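Local coordinates for putative capsular polysaccharide biosynthesis protein (Streptococcus pneumoniae serotype 4, PDB 6EWR) that binds pyridoxal phosphate, here in its amino form, and probably acts as a sugar aminotransferase in capsular polysaccharide synthesis, at the 4'-deoxy-4'-aminopyridoxal-5'-phosphate site. Sequence-based numbering; all coordinates share one arbitrary frame. Chains: chain A/B, Putative capsular polysaccharide biosynthesis protein.

The 4'-deoxy-4'-aminopyridoxal-5'-phosphate site. Residues chain A 63-65, 89-90, 92-93, 135, 176, 178-179, 200, 202, 205, 212, 351; chain B 238, 263. With PMP (4'-deoxy-4'-aminopyridoxal-5'-phosphate), chain C.
This is the cofactor pocket of a DegT/DnrJ/EryC1-family aminotransferase, holding PMP almost wholly buried. Chain A supplies most of it. From chain B, CE of B:Lys263 and the ring edge of B:His238 come near O3P.

The phosphate sits at the start of helix 64-74. A:Ser200 OG donates to O2P at 2.5 Å, and A:Ala64 N donates to the same oxygen. A:Thr65 grips O1P twice, through its backbone N and through OG1, which lies beside that N (chi1 -59°). Water 1 links O2P to the backbone N of A:Gly212.

At the far end, the A:Asp176 carboxylate meets the pyridine nitrogen, with OD2 2.7 Å from N1 of PMP. The nearby carboxylate would be expected to favour a protonated N1. A:Ser93 OG donates to the anti lone pair of OD2, and A:Ala178 N to that of OD1, fixing the carboxylate. The phenolic O3 hydrogen-bonds to A:His179 NE2 at 2.7 Å and to A:Tyr351 OH at 3.1 Å. Water 2 bridges O3 and the tyrosine hydroxyl.

The PMP ring lies between A:Ala178 CB, 3.5 Å from its centroid, and A:Tyr90. The tyrosine lies tilted over the opposite face, touching with CB and its CD2/CE2 edge. The A:His179 ring meets the PMP ring edge-to-face (84°).

A:Lys205, the predicted catalytic lysine, bends at chi2 and chi4. Its CE lies 3.7 Å from C4A of PMP, and NZ is on the A:Ala178 side. It is not joined to the cofactor. The site thus holds the aminated cofactor, apparently poised for amino transfer.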
# COMPACT_ATOMS: atom_id res chain seq x y z
N SER A 63 -2.18 2.44 -5.37
CA SER A 63 -1.56 2.08 -6.66
C SER A 63 -2.55 1.39 -7.60
O SER A 63 -3.60 0.93 -7.16
CB SER A 63 -0.36 1.14 -6.43
OG SER A 63 -0.78 -0.12 -5.94
N ALA A 64 -2.21 1.31 -8.89
CA ALA A 64 -2.98 0.45 -9.83
C ALA A 64 -2.78 -1.01 -9.52
O ALA A 64 -3.66 -1.84 -9.77
CB ALA A 64 -2.54 0.72 -11.28
N THR A 65 -1.59 -1.34 -9.02
CA THR A 65 -1.27 -2.70 -8.59
C THR A 65 -2.17 -3.12 -7.44
O THR A 65 -2.67 -4.26 -7.46
CB THR A 65 0.22 -2.82 -8.18
OG1 THR A 65 1.04 -2.46 -9.31
CG2 THR A 65 0.53 -4.25 -7.76
N THR A 89 3.78 -6.87 -21.70
CA THR A 89 3.25 -5.90 -20.76
C THR A 89 4.23 -5.72 -19.63
O THR A 89 5.25 -6.43 -19.57
CB THR A 89 1.89 -6.35 -20.18
OG1 THR A 89 1.38 -5.35 -19.30
CG2 THR A 89 2.03 -7.67 -19.44
N TYR A 90 3.92 -4.75 -18.77
CA TYR A 90 4.65 -4.54 -17.53
C TYR A 90 4.32 -5.65 -16.52
O TYR A 90 3.20 -6.18 -16.48
CB TYR A 90 4.30 -3.17 -16.92
CG TYR A 90 5.22 -2.74 -15.80
CD1 TYR A 90 6.57 -2.57 -16.03
CD2 TYR A 90 4.74 -2.49 -14.52
CE1 TYR A 90 7.44 -2.16 -15.04
CE2 TYR A 90 5.60 -2.11 -13.50
CZ TYR A 90 6.95 -1.94 -13.77
OH TYR A 90 7.87 -1.51 -12.81
N ALA A 92 3.64 -5.66 -13.36
CA ALA A 92 2.48 -5.41 -12.49
C ALA A 92 1.15 -6.00 -13.00
O ALA A 92 0.30 -6.37 -12.20
CB ALA A 92 2.34 -3.94 -12.23
N SER A 93 0.99 -6.11 -14.31
CA SER A 93 -0.20 -6.75 -14.90
C SER A 93 -0.30 -8.21 -14.47
O SER A 93 -1.40 -8.70 -14.26
CB SER A 93 -0.19 -6.70 -16.46
OG SER A 93 0.06 -5.41 -16.99
N VAL A 135 -4.17 -5.15 -21.65
CA VAL A 135 -3.48 -3.93 -21.22
C VAL A 135 -3.60 -2.91 -22.32
O VAL A 135 -3.29 -3.19 -23.47
CB VAL A 135 -2.01 -4.17 -20.81
CG1 VAL A 135 -1.25 -5.01 -21.83
CG2 VAL A 135 -1.27 -2.86 -20.58
N ASP A 176 -6.31 -3.63 -17.60
CA ASP A 176 -5.17 -2.88 -17.08
C ASP A 176 -5.06 -1.52 -17.81
O ASP A 176 -4.34 -1.39 -18.81
CB ASP A 176 -3.88 -3.70 -17.21
CG ASP A 176 -2.67 -2.98 -16.56
OD1 ASP A 176 -2.76 -1.79 -16.19
OD2 ASP A 176 -1.62 -3.62 -16.40
N ALA A 178 -3.65 1.23 -16.77
CA ALA A 178 -2.68 2.05 -16.06
C ALA A 178 -2.33 3.31 -16.87
O ALA A 178 -2.14 4.37 -16.29
CB ALA A 178 -1.43 1.24 -15.75
N HIS A 179 -2.28 3.17 -18.20
CA HIS A 179 -1.85 4.23 -19.11
C HIS A 179 -3.02 5.02 -19.73
O HIS A 179 -2.79 6.04 -20.41
CB HIS A 179 -1.07 3.62 -20.27
CG HIS A 179 0.11 2.78 -19.89
ND1 HIS A 179 0.73 1.94 -20.79
CD2 HIS A 179 0.78 2.64 -18.72
CE1 HIS A 179 1.76 1.35 -20.20
NE2 HIS A 179 1.80 1.74 -18.94
N SER A 200 -3.68 3.92 -12.96
CA SER A 200 -2.47 4.34 -12.21
C SER A 200 -2.36 5.85 -12.29
O SER A 200 -2.51 6.44 -13.37
CB SER A 200 -1.18 3.73 -12.84
OG SER A 200 -0.02 4.03 -12.07
N HIS A 202 0.57 7.12 -10.94
CA HIS A 202 2.00 7.18 -10.61
C HIS A 202 2.66 8.42 -11.22
O HIS A 202 2.21 8.91 -12.26
CB HIS A 202 2.68 5.93 -11.17
CG HIS A 202 4.13 5.81 -10.85
ND1 HIS A 202 5.12 6.32 -11.66
CD2 HIS A 202 4.75 5.19 -9.83
CE1 HIS A 202 6.29 6.04 -11.13
NE2 HIS A 202 6.10 5.34 -10.03
N LYS A 205 2.87 8.84 -15.01
CA LYS A 205 1.63 8.77 -15.82
C LYS A 205 1.08 10.16 -16.21
O LYS A 205 1.55 11.19 -15.70
CB LYS A 205 0.52 7.91 -15.14
CG LYS A 205 0.89 6.48 -14.82
CD LYS A 205 1.54 5.71 -15.95
CE LYS A 205 1.94 4.27 -15.57
NZ LYS A 205 3.15 4.10 -14.68
N GLY A 212 -0.59 6.48 -6.67
CA GLY A 212 -2.01 6.33 -6.51
C GLY A 212 -2.64 5.56 -7.65
O GLY A 212 -2.03 5.34 -8.69
N TYR A 351 8.06 -3.32 -23.98
CA TYR A 351 8.73 -3.82 -22.78
C TYR A 351 9.56 -5.02 -23.15
O TYR A 351 9.38 -5.61 -24.21
CB TYR A 351 7.71 -4.31 -21.77
CG TYR A 351 6.83 -3.25 -21.17
CD1 TYR A 351 7.26 -2.49 -20.08
CD2 TYR A 351 5.54 -3.02 -21.66
CE1 TYR A 351 6.44 -1.54 -19.50
CE2 TYR A 351 4.72 -2.06 -21.10
CZ TYR A 351 5.16 -1.32 -20.03
OH TYR A 351 4.34 -0.36 -19.49
N HIS B 238 8.06 -3.67 -7.23
CA HIS B 238 7.75 -4.69 -8.23
C HIS B 238 8.84 -5.72 -8.54
O HIS B 238 8.78 -6.39 -9.57
CB HIS B 238 7.32 -4.06 -9.57
CG HIS B 238 6.19 -3.08 -9.48
ND1 HIS B 238 4.88 -3.42 -9.22
CD2 HIS B 238 6.20 -1.74 -9.67
CE1 HIS B 238 4.14 -2.33 -9.21
NE2 HIS B 238 4.91 -1.30 -9.51
N LYS B 263 4.13 -3.22 -4.20
CA LYS B 263 4.16 -1.80 -4.51
C LYS B 263 3.89 -0.99 -3.26
O LYS B 263 2.78 -0.59 -3.02
CB LYS B 263 3.17 -1.46 -5.65
CG LYS B 263 3.23 -0.02 -6.19
CD LYS B 263 4.65 0.39 -6.59
CE LYS B 263 4.67 1.71 -7.35
NZ LYS B 263 5.88 2.57 -7.16
N1 PMP C . 0.37 -1.95 -15.67
C2 PMP C . 1.17 -1.25 -16.53
C2A PMP C . 1.16 -1.55 -18.00
C3 PMP C . 2.08 -0.20 -16.02
O3 PMP C . 2.93 0.51 -16.83
C4 PMP C . 2.04 0.04 -14.56
C4A PMP C . 2.94 1.11 -13.99
N4A PMP C . 3.62 0.74 -12.73
C5 PMP C . 1.10 -0.78 -13.71
C6 PMP C . 0.31 -1.74 -14.33
C5A PMP C . 1.03 -0.57 -12.20
O4P PMP C . 1.17 0.83 -11.85
P PMP C . 1.29 1.31 -10.32
O1P PMP C . 0.88 0.15 -9.46
O2P PMP C . 0.38 2.53 -10.09
O3P PMP C . 2.72 1.65 -10.06
O HOH W 1 1.20 4.48 -8.46
O HOH W 2 5.47 1.24 -17.70